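PDB 4KCT: pyruvate kinase 1 from Trypanosoma brucei brucei, which catalyses phosphate transfer from phosphoenolpyruvate to ADP, yielding pyruvate and ATP, and, like other pyruvate kinases, has an intrinsic decarboxylase activity, probably on oxaloacetate. Local coordinates for residues G80-T85 and V206-A211; E89-L94 and T173-I178; T112-E117 and K124-Y129; I234-K239 and A255-M260. All coordinates share one frame; numbering follows the deposited sequence.

Interaction 1: residues G80-T85 and V206-A211; sequences GIALDT and VDMIFA. With K (potassium ion), chain D.
Strands 80-84 and 208-211 run parallel, with Ala82, Leu83 and Asp84 paired to Met208, Ile209 and Phe210. Leu83 is bonded from both its polar backbone atoms. Its N donates to Met208 O at 2.9 Å, and its O accepts from Phe210 N. The tightest packing surrounds the methyl of Ala82. Ala82 CB lies over one face of the Phe210 ring, 3.6 Å from the centroid, in a CH-pi contact. Met208 CG also presses on Ala82 CB, at 3.5 Å, closer than usual for two carbons. Met208 CG takes the crowded position between backbone N and carbonyl carbon (chi1 59°), which leads the chain onto that methyl. Ahead of strand 208-211, the Asp207 side chain adds a bond beside the ladder. Its OD2 accepts from Ile81 N at 2.8 Å through the anti lone pair, while OD1 is held by Arg430. On the face of Leu83 and Ile209 the contact is looser: Leu83 CB and Ile209 CD1 are 4.0 Å apart. At the strands' C-terminal end the packing gives way to a hydrated ion. Asp84 OD1 binds the potassium at 2.7 Å, Thr85 O binds it too, and Asn52, Ser54 and two waters complete the shell. Asp84 OD2 meets the Phe210 ring at its edge and forms a salt bridge with Arg50. These are the third and fourth strands of the TIM barrel, with the potassium site of pyruvate kinase at their C-terminal end.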
# COMPACT_ATOMS: atom_id res chain seq x y z
N GLY A 80 -26.95 -28.66 -10.62
CA GLY A 80 -27.30 -27.81 -11.74
C GLY A 80 -27.26 -28.61 -13.04
O GLY A 80 -26.40 -29.47 -13.21
N ILE A 81 -28.13 -28.26 -13.98
CA ILE A 81 -28.08 -28.84 -15.31
C ILE A 81 -27.88 -27.73 -16.36
O ILE A 81 -28.63 -26.74 -16.38
CB ILE A 81 -29.35 -29.66 -15.64
CG1 ILE A 81 -29.44 -30.90 -14.74
CG2 ILE A 81 -29.35 -30.09 -17.11
CD1 ILE A 81 -30.78 -31.66 -14.83
N ALA A 82 -26.79 -27.82 -17.12
CA ALA A 82 -26.44 -26.79 -18.09
C ALA A 82 -26.61 -27.31 -19.50
O ALA A 82 -26.15 -28.41 -19.82
CB ALA A 82 -24.99 -26.29 -17.88
N LEU A 83 -27.13 -26.47 -20.38
CA LEU A 83 -27.27 -26.81 -21.79
C LEU A 83 -26.26 -25.98 -22.59
O LEU A 83 -26.34 -24.75 -22.59
CB LEU A 83 -28.71 -26.54 -22.27
CG LEU A 83 -29.08 -27.05 -23.68
CD1 LEU A 83 -30.59 -27.15 -23.84
CD2 LEU A 83 -28.46 -26.16 -24.77
N ASP A 84 -25.26 -26.64 -23.17
CA ASP A 84 -24.19 -25.93 -23.90
C ASP A 84 -24.49 -25.97 -25.40
O ASP A 84 -24.52 -27.04 -25.99
CB ASP A 84 -22.82 -26.58 -23.58
CG ASP A 84 -21.63 -25.79 -24.14
OD1 ASP A 84 -21.65 -25.47 -25.35
OD2 ASP A 84 -20.64 -25.55 -23.40
N THR A 85 -24.80 -24.81 -26.00
CA THR A 85 -25.36 -24.80 -27.37
C THR A 85 -24.32 -25.18 -28.42
O THR A 85 -23.11 -24.98 -28.23
CB THR A 85 -25.96 -23.42 -27.73
OG1 THR A 85 -24.92 -22.44 -27.67
CG2 THR A 85 -27.06 -23.05 -26.74
N VAL A 206 -34.04 -26.75 -17.63
CA VAL A 206 -32.58 -26.63 -17.35
C VAL A 206 -32.31 -25.36 -16.56
O VAL A 206 -33.09 -24.43 -16.57
CB VAL A 206 -31.69 -26.67 -18.63
CG1 VAL A 206 -31.98 -27.94 -19.45
CG2 VAL A 206 -31.89 -25.43 -19.48
N ASP A 207 -31.20 -25.35 -15.82
CA ASP A 207 -30.90 -24.25 -14.92
C ASP A 207 -30.10 -23.12 -15.58
O ASP A 207 -30.13 -21.97 -15.11
CB ASP A 207 -30.16 -24.79 -13.70
CG ASP A 207 -30.93 -25.92 -13.03
OD1 ASP A 207 -32.08 -25.65 -12.61
OD2 ASP A 207 -30.48 -27.10 -13.09
N MET A 208 -29.31 -23.46 -16.59
CA MET A 208 -28.48 -22.46 -17.25
C MET A 208 -28.15 -22.87 -18.67
O MET A 208 -28.10 -24.07 -18.99
CB MET A 208 -27.17 -22.26 -16.43
CG MET A 208 -26.34 -23.53 -16.29
SD MET A 208 -25.07 -23.43 -14.98
CE MET A 208 -26.11 -23.52 -13.49
N ILE A 209 -27.90 -21.88 -19.50
CA ILE A 209 -27.40 -22.09 -20.85
C ILE A 209 -25.95 -21.62 -20.90
O ILE A 209 -25.65 -20.53 -20.42
CB ILE A 209 -28.17 -21.21 -21.85
CG1 ILE A 209 -29.69 -21.39 -21.67
CG2 ILE A 209 -27.72 -21.51 -23.29
CD1 ILE A 209 -30.18 -22.82 -21.87
N PHE A 210 -25.06 -22.44 -21.44
CA PHE A 210 -23.74 -21.99 -21.82
C PHE A 210 -23.81 -21.64 -23.30
O PHE A 210 -23.87 -22.53 -24.15
CB PHE A 210 -22.70 -23.12 -21.63
CG PHE A 210 -22.55 -23.60 -20.20
CD1 PHE A 210 -23.04 -22.87 -19.13
CD2 PHE A 210 -21.84 -24.77 -19.94
CE1 PHE A 210 -22.85 -23.30 -17.82
CE2 PHE A 210 -21.60 -25.18 -18.63
CZ PHE A 210 -22.12 -24.46 -17.57
N ALA A 211 -23.87 -20.34 -23.61
CA ALA A 211 -24.19 -19.88 -24.96
C ALA A 211 -22.91 -19.70 -25.75
O ALA A 211 -22.04 -18.91 -25.37
CB ALA A 211 -24.96 -18.55 -24.89
K K D . -21.22 -26.88 -27.58
O HOH W 1 -20.16 -25.41 -29.47
O HOH W 2 -18.37 -26.96 -27.05

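Interaction 2: residues E89-L94 and T173-I178; sequences EIRTGL and TDRRGI
The guanidinium groups of Arg91 and Arg175 lie close, their planes 30° apart, and the two side chains cross obliquely. They do not stack face on face. Arg175 CD, not its guanidinium, sits on one face of the Arg91 group, 3.4 Å from Arg91 NH1. Glu89 OE1 lies over the opposite face of Arg91, so that salt bridge acts through charge alone, with no N-H aimed at the oxygen. Arg91 reaches this place by a bend at chi3 (-48°). Arg175 bends at chi2 (-132°), and its guanidinium carries Leu94 CD2 over one face. The same CD2 touches Arg175 CG at 3.6 Å. Leu94 CB rests against the carboxylate of Asp174, whose OD1 accepts from Phe95 N. Deeper in, Ile90 CG2 packs on Ile178 CB at 3.6 Å, the two chains crossing obliquely. The backbones run antiparallel beside these groups. Thr92 N donates to Arg176 O at 2.9 Å. Thr92 OG1 accepts from Arg176 N at 3.0 Å and donates to Gly93 O, which also receives Arg175 N. Arg176 grips Asp174 O side-on with NE and NH1. The segments belong to the small beta domain inserted into the barrel. Water 4 bridges Thr92 O and Arg175 NH1, and Glu117 forms a salt bridge with that same nitrogen. The two arginines are like charges only 4.0 Å apart, from Arg91 NH1 to Arg175 NE. Glu89 and Glu117 probably offset this repulsion, one for each arginine.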
# COMPACT_ATOMS: atom_id res chain seq x y z
N GLU A 89 -21.40 -21.69 -36.88
CA GLU A 89 -20.16 -22.22 -37.42
C GLU A 89 -19.99 -21.87 -38.89
O GLU A 89 -20.95 -21.52 -39.57
CB GLU A 89 -20.06 -23.73 -37.21
CG GLU A 89 -21.28 -24.50 -37.65
CD GLU A 89 -21.11 -26.00 -37.47
OE1 GLU A 89 -21.90 -26.76 -38.06
OE2 GLU A 89 -20.20 -26.42 -36.71
N ILE A 90 -18.74 -21.73 -39.28
CA ILE A 90 -18.40 -21.61 -40.68
C ILE A 90 -17.69 -22.89 -41.06
O ILE A 90 -16.81 -23.36 -40.34
CB ILE A 90 -17.45 -20.42 -40.93
CG1 ILE A 90 -18.07 -19.13 -40.41
CG2 ILE A 90 -17.06 -20.35 -42.41
CD1 ILE A 90 -17.10 -17.96 -40.39
N ARG A 91 -18.11 -23.47 -42.18
CA ARG A 91 -17.50 -24.69 -42.66
C ARG A 91 -17.14 -24.60 -44.12
O ARG A 91 -17.69 -23.75 -44.87
CB ARG A 91 -18.42 -25.89 -42.38
CG ARG A 91 -18.49 -26.27 -40.89
CD ARG A 91 -19.42 -27.45 -40.64
NE ARG A 91 -20.71 -27.26 -41.32
CZ ARG A 91 -21.57 -28.24 -41.61
NH1 ARG A 91 -22.68 -27.96 -42.28
NH2 ARG A 91 -21.33 -29.49 -41.22
N THR A 92 -16.20 -25.45 -44.56
CA THR A 92 -15.95 -25.66 -45.98
C THR A 92 -17.16 -26.32 -46.61
O THR A 92 -18.01 -26.88 -45.90
CB THR A 92 -14.71 -26.58 -46.21
OG1 THR A 92 -15.04 -27.93 -45.86
CG2 THR A 92 -13.50 -26.12 -45.37
N GLY A 93 -17.18 -26.37 -47.94
CA GLY A 93 -18.03 -27.30 -48.66
C GLY A 93 -17.49 -28.73 -48.65
O GLY A 93 -16.69 -29.11 -47.78
N LEU A 94 -18.03 -29.56 -49.54
CA LEU A 94 -17.51 -30.91 -49.76
C LEU A 94 -16.38 -30.88 -50.78
O LEU A 94 -16.17 -29.87 -51.47
CB LEU A 94 -18.63 -31.86 -50.26
CG LEU A 94 -20.04 -31.63 -49.72
CD1 LEU A 94 -21.08 -32.49 -50.45
CD2 LEU A 94 -20.08 -31.89 -48.23
N THR A 173 -11.27 -33.43 -45.33
CA THR A 173 -12.50 -34.14 -45.72
C THR A 173 -13.69 -33.15 -45.78
O THR A 173 -13.52 -31.93 -45.59
CB THR A 173 -12.81 -35.29 -44.74
OG1 THR A 173 -12.87 -34.77 -43.41
CG2 THR A 173 -11.70 -36.37 -44.80
N ASP A 174 -14.89 -33.67 -46.03
CA ASP A 174 -16.06 -32.82 -46.28
C ASP A 174 -16.39 -31.92 -45.06
O ASP A 174 -16.39 -32.38 -43.92
CB ASP A 174 -17.28 -33.67 -46.63
CG ASP A 174 -17.24 -34.22 -48.08
OD1 ASP A 174 -16.31 -33.86 -48.84
OD2 ASP A 174 -18.17 -34.98 -48.44
N ARG A 175 -16.74 -30.66 -45.34
CA ARG A 175 -17.33 -29.76 -44.32
C ARG A 175 -16.51 -29.67 -43.02
O ARG A 175 -17.07 -29.80 -41.94
CB ARG A 175 -18.77 -30.18 -43.98
CG ARG A 175 -19.72 -30.15 -45.15
CD ARG A 175 -21.03 -29.44 -44.82
NE ARG A 175 -22.11 -29.89 -45.69
CZ ARG A 175 -22.49 -29.28 -46.81
NH1 ARG A 175 -21.97 -28.10 -47.16
NH2 ARG A 175 -23.44 -29.82 -47.56
N ARG A 176 -15.24 -29.28 -43.14
CA ARG A 176 -14.40 -29.02 -41.97
C ARG A 176 -14.64 -27.60 -41.45
O ARG A 176 -15.08 -26.71 -42.20
CB ARG A 176 -12.93 -29.19 -42.33
CG ARG A 176 -12.57 -30.58 -42.86
CD ARG A 176 -12.76 -31.62 -41.79
NE ARG A 176 -14.14 -32.08 -41.76
CZ ARG A 176 -14.69 -32.73 -40.75
NH1 ARG A 176 -15.97 -33.04 -40.79
NH2 ARG A 176 -13.95 -33.07 -39.70
N GLY A 177 -14.48 -27.42 -40.14
CA GLY A 177 -14.61 -26.10 -39.49
C GLY A 177 -13.63 -25.07 -40.02
O GLY A 177 -12.46 -25.37 -40.29
N ILE A 178 -14.09 -23.81 -40.06
CA ILE A 178 -13.26 -22.66 -40.46
C ILE A 178 -13.23 -21.65 -39.30
O ILE A 178 -14.25 -21.41 -38.65
CB ILE A 178 -13.90 -21.96 -41.72
CG1 ILE A 178 -13.77 -22.86 -42.96
CG2 ILE A 178 -13.31 -20.56 -41.96
CD1 ILE A 178 -12.33 -23.02 -43.45
O HOH W 3 -16.62 -22.13 -37.41
O HOH W 4 -20.74 -26.26 -45.57

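Interaction 3: residues T112-E117 and K124-Y129; sequences TDPAYE and KFYIDY
Tyr126 leaves strand 124-126 toward residues 112-117, its CG anti to the backbone N (chi1 168°). Its CB rests on Glu117 CA and Tyr116 O, both at 3.6 Å. CG and CD2 follow along Glu117, whose CB lies over one ring face in a CH-pi contact. The two side chains run side by side. On the other flank CD1 meets Asp113 O at 3.4 Å. CE1 reaches Pro114 CA, and Thr112 O stands at the ring edge. The hydroxyl at the tip approaches Pro114 CB and has a weak bond to water 5, which donates to Ile127 O. The loop contains an Asx turn, Asp113 OD1 accepting from Ala115 N at 3.0 Å, at the start of a 3-10 segment. It joins strands 107-111 and 124-126, neighbours in the small beta domain's sheet; on the far side Tyr126 bonds to Gly93. No direct hydrogen bond links the segments. Water 6 accepts from Tyr126 N and can donate to Tyr116 O, 2.9 Å away. Lys124 CD lies over a face of the Tyr116 ring, 3.8 Å from the centroid. A bend at chi3 (-143°) brings its NZ to 4.3 Å from that centroid, an off-centre cation-pi contact.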
# COMPACT_ATOMS: atom_id res chain seq x y z
N THR A 112 -16.82 -18.04 -51.92
CA THR A 112 -18.12 -18.05 -51.27
C THR A 112 -19.24 -18.25 -52.33
O THR A 112 -20.42 -18.16 -52.02
CB THR A 112 -18.36 -16.74 -50.49
OG1 THR A 112 -18.27 -15.62 -51.40
CG2 THR A 112 -17.29 -16.57 -49.42
N ASP A 113 -18.84 -18.53 -53.57
CA ASP A 113 -19.78 -18.92 -54.64
C ASP A 113 -20.33 -20.32 -54.40
O ASP A 113 -19.60 -21.28 -54.52
CB ASP A 113 -19.07 -18.87 -56.00
CG ASP A 113 -20.03 -19.07 -57.19
OD1 ASP A 113 -21.17 -19.53 -56.99
OD2 ASP A 113 -19.60 -18.81 -58.31
N PRO A 114 -21.62 -20.44 -54.07
CA PRO A 114 -22.18 -21.73 -53.68
C PRO A 114 -22.28 -22.72 -54.84
O PRO A 114 -22.44 -23.92 -54.60
CB PRO A 114 -23.58 -21.36 -53.13
CG PRO A 114 -23.91 -20.04 -53.76
CD PRO A 114 -22.59 -19.33 -53.92
N ALA A 115 -21.94 -22.28 -56.07
CA ALA A 115 -21.78 -23.24 -57.18
C ALA A 115 -20.74 -24.31 -56.82
O ALA A 115 -20.83 -25.45 -57.28
CB ALA A 115 -21.39 -22.54 -58.46
N TYR A 116 -19.75 -23.94 -56.01
CA TYR A 116 -18.60 -24.80 -55.75
C TYR A 116 -18.77 -25.65 -54.47
O TYR A 116 -17.85 -26.38 -54.06
CB TYR A 116 -17.31 -23.98 -55.68
CG TYR A 116 -16.89 -23.44 -57.02
CD1 TYR A 116 -16.16 -24.23 -57.90
CD2 TYR A 116 -17.38 -22.22 -57.49
CE1 TYR A 116 -15.90 -23.79 -59.20
CE2 TYR A 116 -17.12 -21.78 -58.78
CZ TYR A 116 -16.36 -22.56 -59.62
OH TYR A 116 -16.05 -22.10 -60.88
N GLU A 117 -19.95 -25.56 -53.87
CA GLU A 117 -20.16 -26.12 -52.54
C GLU A 117 -19.85 -27.63 -52.49
O GLU A 117 -19.35 -28.14 -51.47
CB GLU A 117 -21.61 -25.87 -52.10
CG GLU A 117 -21.99 -26.58 -50.82
CD GLU A 117 -23.44 -26.37 -50.46
OE1 GLU A 117 -24.19 -25.78 -51.28
OE2 GLU A 117 -23.84 -26.80 -49.36
N LYS A 124 -9.60 -25.20 -55.79
CA LYS A 124 -10.67 -24.30 -55.39
C LYS A 124 -11.70 -25.01 -54.55
O LYS A 124 -12.11 -26.13 -54.86
CB LYS A 124 -11.33 -23.70 -56.62
CG LYS A 124 -12.47 -22.77 -56.32
CD LYS A 124 -12.97 -22.18 -57.63
CE LYS A 124 -13.39 -20.75 -57.48
NZ LYS A 124 -13.49 -20.11 -58.82
N PHE A 125 -12.06 -24.40 -53.42
CA PHE A 125 -13.12 -24.96 -52.61
C PHE A 125 -13.94 -23.88 -51.90
O PHE A 125 -13.55 -22.71 -51.87
CB PHE A 125 -12.59 -26.02 -51.62
CG PHE A 125 -11.74 -25.45 -50.51
CD1 PHE A 125 -12.32 -24.90 -49.37
CD2 PHE A 125 -10.34 -25.52 -50.57
CE1 PHE A 125 -11.54 -24.43 -48.31
CE2 PHE A 125 -9.55 -25.07 -49.52
CZ PHE A 125 -10.14 -24.50 -48.39
N TYR A 126 -15.08 -24.29 -51.38
CA TYR A 126 -16.11 -23.38 -50.96
C TYR A 126 -16.02 -23.18 -49.43
O TYR A 126 -15.73 -24.13 -48.69
CB TYR A 126 -17.47 -23.99 -51.33
CG TYR A 126 -18.66 -23.29 -50.73
CD1 TYR A 126 -19.13 -22.09 -51.27
CD2 TYR A 126 -19.42 -23.91 -49.72
CE1 TYR A 126 -20.26 -21.48 -50.75
CE2 TYR A 126 -20.60 -23.33 -49.26
CZ TYR A 126 -20.99 -22.10 -49.76
OH TYR A 126 -22.13 -21.52 -49.31
N ILE A 127 -16.31 -21.96 -48.98
CA ILE A 127 -16.51 -21.69 -47.54
C ILE A 127 -17.85 -20.97 -47.38
O ILE A 127 -18.18 -20.09 -48.19
CB ILE A 127 -15.35 -20.83 -46.99
CG1 ILE A 127 -14.08 -21.67 -46.88
CG2 ILE A 127 -15.69 -20.23 -45.62
CD1 ILE A 127 -12.83 -20.86 -46.52
N ASP A 128 -18.69 -21.44 -46.45
CA ASP A 128 -20.11 -21.06 -46.43
C ASP A 128 -20.39 -19.77 -45.64
O ASP A 128 -21.45 -19.63 -45.07
CB ASP A 128 -20.98 -22.22 -45.89
CG ASP A 128 -20.73 -22.52 -44.39
OD1 ASP A 128 -20.04 -21.73 -43.70
OD2 ASP A 128 -21.23 -23.53 -43.90
N TYR A 129 -19.47 -18.82 -45.69
CA TYR A 129 -19.67 -17.50 -45.05
C TYR A 129 -19.59 -16.38 -46.08
O TYR A 129 -18.52 -16.11 -46.60
CB TYR A 129 -18.59 -17.27 -43.97
CG TYR A 129 -18.72 -15.98 -43.24
CD1 TYR A 129 -19.85 -15.72 -42.46
CD2 TYR A 129 -17.78 -14.96 -43.39
CE1 TYR A 129 -20.01 -14.51 -41.82
CE2 TYR A 129 -17.94 -13.73 -42.75
CZ TYR A 129 -19.03 -13.53 -41.94
OH TYR A 129 -19.22 -12.34 -41.31
O HOH W 5 -20.56 -18.55 -48.68
O HOH W 6 -16.23 -27.06 -51.75

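Interaction 4: residues I234-K239 and A255-M260; sequences ILIISK and ASNGIM. With PYR (pyruvic acid), chain E.
The carboxamide of Asn257 is a flat group with Leu235 CD2 over it, 4.0 Å from Asn257 CG. Ile236 N approaches from the same side, above the carbonyl plane, and donates to Asn257 OD1 at 2.8 Å in an almost straight bond (177°). Arg224 also donates to that oxygen. Met260 SD and Lys239 NZ lie on one side of the flat pyruvate keto group, SD well above its plane. These are the parallel fifth and sixth strands of the TIM barrel. Asn257 N returns a bond to Ile236 O. Ser238 N donates to Gly258 O, and Ser238 O accepts from Met260 N at 2.8 Å. Ile237 CD1 sits 3.6 Å from Gly258 CA, in the space a CB would take. On the face toward helix 217-227, Ser238 OG donates to Ser256 OG at 2.7 Å, and Ser256 OG is bonded onward to Ile252 O. On the opposite face Lys239 and Met260 lie side by side and point the same way, into the pyruvate pocket. The lysine pairs with the carboxylate of Asp84, which would favour its charged form. Lys239 NZ donates to pyruvate O3 at 2.9 Å, and Met260 SD lies 3.8 Å from the pyruvate methyl CB.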
# COMPACT_ATOMS: atom_id res chain seq x y z
N ILE A 234 -33.68 -18.60 -16.30
CA ILE A 234 -32.57 -19.50 -16.62
C ILE A 234 -31.32 -18.64 -16.80
O ILE A 234 -31.41 -17.57 -17.41
CB ILE A 234 -32.85 -20.29 -17.91
CG1 ILE A 234 -34.06 -21.22 -17.71
CG2 ILE A 234 -31.61 -21.08 -18.35
CD1 ILE A 234 -34.57 -21.88 -19.00
N LEU A 235 -30.20 -19.01 -16.17
CA LEU A 235 -28.98 -18.18 -16.30
C LEU A 235 -28.44 -18.27 -17.72
O LEU A 235 -28.39 -19.36 -18.30
CB LEU A 235 -27.90 -18.65 -15.34
CG LEU A 235 -28.26 -18.79 -13.87
CD1 LEU A 235 -26.98 -19.17 -13.13
CD2 LEU A 235 -28.85 -17.50 -13.34
N ILE A 236 -27.93 -17.16 -18.23
CA ILE A 236 -27.12 -17.21 -19.45
C ILE A 236 -25.63 -17.02 -19.12
O ILE A 236 -25.24 -16.01 -18.55
CB ILE A 236 -27.56 -16.16 -20.47
CG1 ILE A 236 -29.00 -16.44 -20.92
CG2 ILE A 236 -26.60 -16.14 -21.66
CD1 ILE A 236 -29.58 -15.38 -21.84
N ILE A 237 -24.85 -18.07 -19.35
CA ILE A 237 -23.42 -18.02 -19.16
C ILE A 237 -22.81 -17.85 -20.56
O ILE A 237 -22.91 -18.77 -21.40
CB ILE A 237 -22.87 -19.32 -18.52
CG1 ILE A 237 -23.57 -19.64 -17.18
CG2 ILE A 237 -21.34 -19.24 -18.31
CD1 ILE A 237 -23.60 -18.47 -16.22
N SER A 238 -22.25 -16.68 -20.84
CA SER A 238 -21.76 -16.42 -22.19
C SER A 238 -20.39 -17.02 -22.37
O SER A 238 -19.50 -16.80 -21.53
CB SER A 238 -21.73 -14.91 -22.46
OG SER A 238 -23.06 -14.40 -22.52
N LYS A 239 -20.19 -17.79 -23.44
CA LYS A 239 -18.88 -18.38 -23.71
C LYS A 239 -18.08 -17.46 -24.59
O LYS A 239 -18.55 -17.01 -25.64
CB LYS A 239 -19.01 -19.76 -24.36
CG LYS A 239 -19.88 -20.72 -23.54
CD LYS A 239 -20.22 -21.99 -24.33
CE LYS A 239 -18.99 -22.62 -24.96
NZ LYS A 239 -19.39 -23.82 -25.76
N ALA A 255 -24.48 -7.88 -19.75
CA ALA A 255 -25.72 -8.50 -20.23
C ALA A 255 -25.95 -9.93 -19.70
O ALA A 255 -27.07 -10.47 -19.81
CB ALA A 255 -25.76 -8.49 -21.77
N SER A 256 -24.88 -10.57 -19.22
CA SER A 256 -24.90 -12.01 -18.95
C SER A 256 -25.11 -12.26 -17.47
O SER A 256 -24.92 -11.36 -16.66
CB SER A 256 -23.56 -12.66 -19.40
OG SER A 256 -23.31 -12.41 -20.77
N ASN A 257 -25.42 -13.51 -17.11
CA ASN A 257 -25.42 -13.89 -15.71
C ASN A 257 -24.03 -14.39 -15.27
O ASN A 257 -23.75 -14.50 -14.10
CB ASN A 257 -26.47 -14.98 -15.45
CG ASN A 257 -27.90 -14.51 -15.78
OD1 ASN A 257 -28.38 -14.73 -16.88
ND2 ASN A 257 -28.43 -13.65 -14.94
N GLY A 258 -23.20 -14.72 -16.24
CA GLY A 258 -21.89 -15.33 -15.95
C GLY A 258 -21.13 -15.56 -17.24
O GLY A 258 -21.64 -15.26 -18.33
N ILE A 259 -19.87 -15.99 -17.12
CA ILE A 259 -18.98 -16.08 -18.29
C ILE A 259 -18.28 -17.44 -18.27
O ILE A 259 -17.94 -17.93 -17.21
CB ILE A 259 -17.91 -14.98 -18.24
CG1 ILE A 259 -18.58 -13.59 -18.32
CG2 ILE A 259 -16.87 -15.19 -19.34
CD1 ILE A 259 -19.25 -13.33 -19.68
N MET A 260 -18.08 -18.05 -19.43
CA MET A 260 -17.12 -19.14 -19.52
C MET A 260 -15.95 -18.74 -20.39
O MET A 260 -16.13 -18.23 -21.47
CB MET A 260 -17.78 -20.42 -20.10
CG MET A 260 -16.77 -21.53 -20.30
SD MET A 260 -17.34 -22.86 -21.37
CE MET A 260 -18.81 -23.38 -20.49
C PYR E . -14.37 -24.46 -25.95
O PYR E . -13.42 -24.56 -25.13
OXT PYR E . -14.18 -23.96 -27.09
CA PYR E . -15.76 -24.82 -25.52
O3 PYR E . -16.70 -24.76 -26.33
CB PYR E . -16.03 -25.15 -24.08

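Interactions 1 and 4 are buried core contacts of one barrel, their centres about 9 Å apart. Strands 208-211 and 235-240 are neighbours there, and Phe210 packs on Met260. Asp84 pairs with Lys239, joining the potassium site to the pyruvate pocket. Interactions 2 and 3 are partly buried and lie in the small beta domain. They reach the same sheet, and Gly93 N to Tyr126 O and Leu94 N to Glu117 O tie them together. The barrel pairs rely on regular parallel ladders and buried polar groups. The outer pairs use short strands and loops, bridging waters, arginine charges and aromatic faces. Segment 89-94 follows strand 80-84 closely in the chain, yet the centres of interactions 1 and 2 are about 26 Å apart.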